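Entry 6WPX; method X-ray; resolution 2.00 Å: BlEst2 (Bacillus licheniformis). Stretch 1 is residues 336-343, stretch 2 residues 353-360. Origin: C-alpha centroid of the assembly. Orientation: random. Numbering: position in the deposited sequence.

Stretch 1 (336-343) PFKDFSIA
Stretch 2, residues 353-360: FVHSAAIK

This contact is a short antiparallel strand pairing, extended at one end by two phenylalanine rings packed on a neighbouring alanine. Strand 341-343 runs against strand 353-360, their axes at 148°. Paired residues are extended, phi -93 to -151° and psi 123 to 159°. Ser341 N donates a hydrogen bond to Ser356 O (2.8 Å) and Ser356 N to Ser341 O (2.9 Å). Ala343 N donates to Val354 O (3.0 Å) and Val354 N to Ala343 O (2.9 Å). Between them Ile342 faces His355 as a non-hydrogen-bonded pair, Ile342 CA to His355 CA 4.5 Å. Ser341 OG, chi1 p, adds a weak hydrogen bond to Ser356 O at 3.3 Å.

Ser341, Ala343, Val354 (chi1 p) and Ser356 (chi1 m) share one face; Ala343 CB lies 4.4 Å from Val354 CG1. Ile342 and His355 lie on the other. Exposed Ile342, chi1 t and chi2 p, sets CD1 over the His355 ring (chi1 m, chi2 -102°), 3.6 Å from its centroid. Ile342 CD1 also lies 3.9 Å from Phe353 CB.

Phe340, chi1 m and chi2 86°, presents a ring face to Ala357, whose CB is 3.7 Å from the ring centroid. Phe337, chi1 t and chi2 -84°, brings CE1 to 3.7 Å from Ala357 CB. The small methyl thus contacts both rings. Ile359 CG1 (chi1 m, chi2 96°) lies over one Phe337 face, 4.3 Å from Phe337 CE2. Val354, His355, Ser356 and Ala357 are buried; the stretches cover 538 Å².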

ATOM      1  N   PRO A 336      26.055 -16.948 -12.982  1.00 39.62           N
ATOM      2  CA  PRO A 336      24.634 -16.636 -13.155  1.00 39.41           C
ATOM      3  C   PRO A 336      23.732 -17.332 -12.141  1.00 45.89           C
ATOM      4  O   PRO A 336      24.133 -18.272 -11.465  1.00 45.80           O
ATOM      5  CB  PRO A 336      24.353 -17.042 -14.607  1.00 41.96           C
ATOM      6  CG  PRO A 336      25.346 -18.126 -14.892  1.00 47.84           C
ATOM      7  CD  PRO A 336      26.500 -17.988 -13.935  1.00 43.27           C
ATOM      8  N   PHE A 337      22.510 -16.823 -12.042  1.00 44.82           N
ATOM      9  CA  PHE A 337      21.404 -17.258 -11.198  1.00 45.37           C
ATOM     10  C   PHE A 337      20.134 -17.023 -12.040  1.00 51.15           C
ATOM     11  O   PHE A 337      19.884 -15.906 -12.527  1.00 49.10           O
ATOM     12  CB  PHE A 337      21.367 -16.424  -9.906  1.00 46.28           C
ATOM     13  CG  PHE A 337      20.367 -16.875  -8.865  1.00 47.90           C
ATOM     14  CD1 PHE A 337      19.031 -16.467  -8.926  1.00 50.64           C
ATOM     15  CD2 PHE A 337      20.765 -17.661  -7.791  1.00 50.08           C
ATOM     16  CE1 PHE A 337      18.102 -16.885  -7.955  1.00 50.82           C
ATOM     17  CE2 PHE A 337      19.839 -18.063  -6.812  1.00 52.25           C
ATOM     18  CZ  PHE A 337      18.517 -17.662  -6.896  1.00 49.44           C
ATOM     19  N   LYS A 338      19.377 -18.100 -12.269  1.00 49.87           N
ATOM     20  CA  LYS A 338      18.148 -18.057 -13.060  1.00 49.81           C
ATOM     21  C   LYS A 338      16.969 -18.628 -12.269  1.00 53.43           C
ATOM     22  O   LYS A 338      15.871 -18.751 -12.810  1.00 54.74           O
ATOM     23  CB  LYS A 338      18.338 -18.747 -14.424  1.00 53.56           C
ATOM     24  CG  LYS A 338      19.198 -17.945 -15.399  1.00 68.16           C
ATOM     25  CD  LYS A 338      19.323 -18.601 -16.772  1.00 79.90           C
ATOM     26  CE  LYS A 338      20.521 -19.520 -16.894  1.00 92.56           C
ATOM     27  NZ  LYS A 338      21.804 -18.770 -16.996  1.00101.44           N
ATOM     28  N   ASP A 339      17.187 -18.918 -10.968  1.00 48.44           N
ATOM     29  CA  ASP A 339      16.182 -19.472 -10.058  1.00 47.95           C
ATOM     30  C   ASP A 339      15.196 -18.403  -9.527  1.00 44.69           C
ATOM     31  O   ASP A 339      15.071 -18.164  -8.315  1.00 43.55           O
ATOM     32  CB  ASP A 339      16.848 -20.271  -8.918  1.00 51.68           C
ATOM     33  CG  ASP A 339      15.918 -21.301  -8.298  1.00 68.58           C
ATOM     34  OD1 ASP A 339      15.608 -22.306  -8.981  1.00 70.01           O
ATOM     35  OD2 ASP A 339      15.480 -21.092  -7.135  1.00 76.74           O
ATOM     36  N   PHE A 340      14.514 -17.751 -10.470  1.00 36.99           N
ATOM     37  CA  PHE A 340      13.521 -16.730 -10.177  1.00 34.07           C
ATOM     38  C   PHE A 340      12.143 -17.340 -10.243  1.00 38.15           C
ATOM     39  O   PHE A 340      11.854 -18.131 -11.151  1.00 38.83           O
ATOM     40  CB  PHE A 340      13.613 -15.576 -11.191  1.00 34.23           C
ATOM     41  CG  PHE A 340      14.644 -14.522 -10.875  1.00 34.12           C
ATOM     42  CD1 PHE A 340      15.967 -14.682 -11.270  1.00 37.57           C
ATOM     43  CD2 PHE A 340      14.282 -13.344 -10.227  1.00 34.06           C
ATOM     44  CE1 PHE A 340      16.918 -13.695 -10.998  1.00 38.07           C
ATOM     45  CE2 PHE A 340      15.234 -12.353  -9.947  1.00 35.81           C
ATOM     46  CZ  PHE A 340      16.544 -12.537 -10.328  1.00 35.25           C
ATOM     47  N   SER A 341      11.287 -16.954  -9.319  1.00 34.16           N
ATOM     48  CA  SER A 341       9.907 -17.391  -9.350  1.00 34.27           C
ATOM     49  C   SER A 341       9.153 -16.308 -10.123  1.00 39.22           C
ATOM     50  O   SER A 341       9.644 -15.179 -10.231  1.00 40.69           O
ATOM     51  CB  SER A 341       9.359 -17.483  -7.934  1.00 38.18           C
ATOM     52  OG  SER A 341       9.394 -16.199  -7.325  1.00 48.28           O
ATOM     53  N   ILE A 342       7.987 -16.640 -10.659  1.00 33.61           N
ATOM     54  CA  ILE A 342       7.127 -15.690 -11.352  1.00 32.74           C
ATOM     55  C   ILE A 342       5.789 -15.635 -10.595  1.00 34.02           C
ATOM     56  O   ILE A 342       5.320 -16.653 -10.077  1.00 31.83           O
ATOM     57  CB  ILE A 342       6.991 -16.010 -12.879  1.00 37.68           C
ATOM     58  CG1 ILE A 342       6.121 -14.988 -13.643  1.00 38.19           C
ATOM     59  CG2 ILE A 342       6.494 -17.439 -13.123  1.00 41.30           C
ATOM     60  CD1 ILE A 342       6.676 -13.600 -13.858  1.00 42.82           C
ATOM     61  N   ALA A 343       5.233 -14.436 -10.454  1.00 30.20           N
ATOM     62  CA  ALA A 343       3.946 -14.259  -9.798  1.00 30.19           C
ATOM     63  C   ALA A 343       3.259 -13.046 -10.391  1.00 34.92           C
ATOM     64  O   ALA A 343       3.921 -12.181 -10.981  1.00 34.54           O
ATOM     65  CB  ALA A 343       4.121 -14.098  -8.296  1.00 29.97           C
ATOM     66  N   PHE A 353       3.351  -8.441 -13.618  1.00 23.17           N
ATOM     67  CA  PHE A 353       4.068  -9.643 -13.220  1.00 22.21           C
ATOM     68  C   PHE A 353       5.338  -9.262 -12.517  1.00 22.78           C
ATOM     69  O   PHE A 353       5.864  -8.172 -12.730  1.00 18.90           O
ATOM     70  CB  PHE A 353       4.375 -10.537 -14.448  1.00 24.52           C
ATOM     71  CG  PHE A 353       3.106 -11.002 -15.125  1.00 27.13           C
ATOM     72  CD1 PHE A 353       2.514 -10.240 -16.125  1.00 30.98           C
ATOM     73  CD2 PHE A 353       2.452 -12.151 -14.698  1.00 28.98           C
ATOM     74  CE1 PHE A 353       1.315 -10.649 -16.724  1.00 33.30           C
ATOM     75  CE2 PHE A 353       1.253 -12.559 -15.302  1.00 33.85           C
ATOM     76  CZ  PHE A 353       0.704 -11.816 -16.321  1.00 32.27           C
ATOM     77  N   VAL A 354       5.826 -10.167 -11.699  1.00 20.31           N
ATOM     78  CA  VAL A 354       7.065  -9.976 -10.966  1.00 20.27           C
ATOM     79  C   VAL A 354       7.847 -11.270 -10.941  1.00 24.24           C
ATOM     80  O   VAL A 354       7.301 -12.330 -10.644  1.00 24.67           O
ATOM     81  CB  VAL A 354       6.889  -9.310  -9.550  1.00 23.16           C
ATOM     82  CG1 VAL A 354       6.094 -10.188  -8.565  1.00 23.60           C
ATOM     83  CG2 VAL A 354       8.228  -8.879  -8.952  1.00 21.77           C
ATOM     84  N   HIS A 355       9.114 -11.172 -11.306  1.00 20.90           N
ATOM     85  CA  HIS A 355      10.072 -12.261 -11.210  1.00 21.66           C
ATOM     86  C   HIS A 355      10.840 -11.962  -9.940  1.00 24.11           C
ATOM     87  O   HIS A 355      11.406 -10.864  -9.811  1.00 22.86           O
ATOM     88  CB  HIS A 355      11.039 -12.265 -12.394  1.00 23.27           C
ATOM     89  CG  HIS A 355      10.381 -12.324 -13.728  1.00 28.57           C
ATOM     90  ND1 HIS A 355      10.321 -13.502 -14.443  1.00 32.43           N
ATOM     91  CD2 HIS A 355       9.814 -11.337 -14.457  1.00 31.39           C
ATOM     92  CE1 HIS A 355       9.725 -13.201 -15.586  1.00 33.04           C
ATOM     93  NE2 HIS A 355       9.386 -11.912 -15.635  1.00 32.56           N
ATOM     94  N   SER A 356      10.846 -12.899  -8.992  1.00 19.77           N
ATOM     95  CA  SER A 356      11.538 -12.664  -7.737  1.00 18.23           C
ATOM     96  C   SER A 356      12.538 -13.723  -7.384  1.00 26.11           C
ATOM     97  O   SER A 356      12.423 -14.884  -7.793  1.00 26.37           O
ATOM     98  CB  SER A 356      10.558 -12.519  -6.581  1.00 18.98           C
ATOM     99  OG  SER A 356       9.659 -11.455  -6.825  1.00 19.66           O
ATOM    100  N   ALA A 357      13.522 -13.307  -6.580  1.00 22.49           N
ATOM    101  CA  ALA A 357      14.555 -14.187  -6.046  1.00 23.99           C
ATOM    102  C   ALA A 357      14.975 -13.649  -4.688  1.00 28.83           C
ATOM    103  O   ALA A 357      14.826 -12.458  -4.410  1.00 26.94           O
ATOM    104  CB  ALA A 357      15.762 -14.257  -6.982  1.00 24.58           C
ATOM    105  N   ALA A 358      15.451 -14.543  -3.837  1.00 28.19           N
ATOM    106  CA  ALA A 358      15.966 -14.214  -2.520  1.00 29.09           C
ATOM    107  C   ALA A 358      17.313 -14.920  -2.403  1.00 34.95           C
ATOM    108  O   ALA A 358      17.411 -16.133  -2.645  1.00 35.98           O
ATOM    109  CB  ALA A 358      15.004 -14.672  -1.432  1.00 29.94           C
ATOM    110  N   ILE A 359      18.369 -14.135  -2.136  1.00 31.48           N
ATOM    111  CA  ILE A 359      19.738 -14.636  -2.031  1.00 32.51           C
ATOM    112  C   ILE A 359      20.244 -14.407  -0.620  1.00 34.40           C
ATOM    113  O   ILE A 359      20.363 -13.258  -0.177  1.00 30.65           O
ATOM    114  CB  ILE A 359      20.700 -14.032  -3.104  1.00 35.78           C
ATOM    115  CG1 ILE A 359      20.281 -14.383  -4.542  1.00 36.81           C
ATOM    116  CG2 ILE A 359      22.158 -14.437  -2.865  1.00 38.00           C
ATOM    117  CD1 ILE A 359      19.453 -13.306  -5.215  1.00 44.08           C
ATOM    118  N   LYS A 360      20.563 -15.510   0.074  1.00 31.64           N
ATOM    119  CA  LYS A 360      21.114 -15.466   1.429  1.00 31.73           C
ATOM    120  C   LYS A 360      22.587 -15.131   1.309  1.00 34.27           C
ATOM    121  O   LYS A 360      23.250 -15.600   0.371  1.00 34.71           O
ATOM    122  CB  LYS A 360      20.935 -16.826   2.127  1.00 34.45           C
ATOM    123  CG  LYS A 360      19.478 -17.282   2.289  1.00 45.69           C
ATOM    124  CD  LYS A 360      19.359 -18.833   2.297  1.00 55.59           C
ATOM    125  CE  LYS A 360      19.013 -19.431   3.645  1.00 63.55           C
ATOM    126  NZ  LYS A 360      19.041 -20.924   3.625  1.00 65.16           N
TER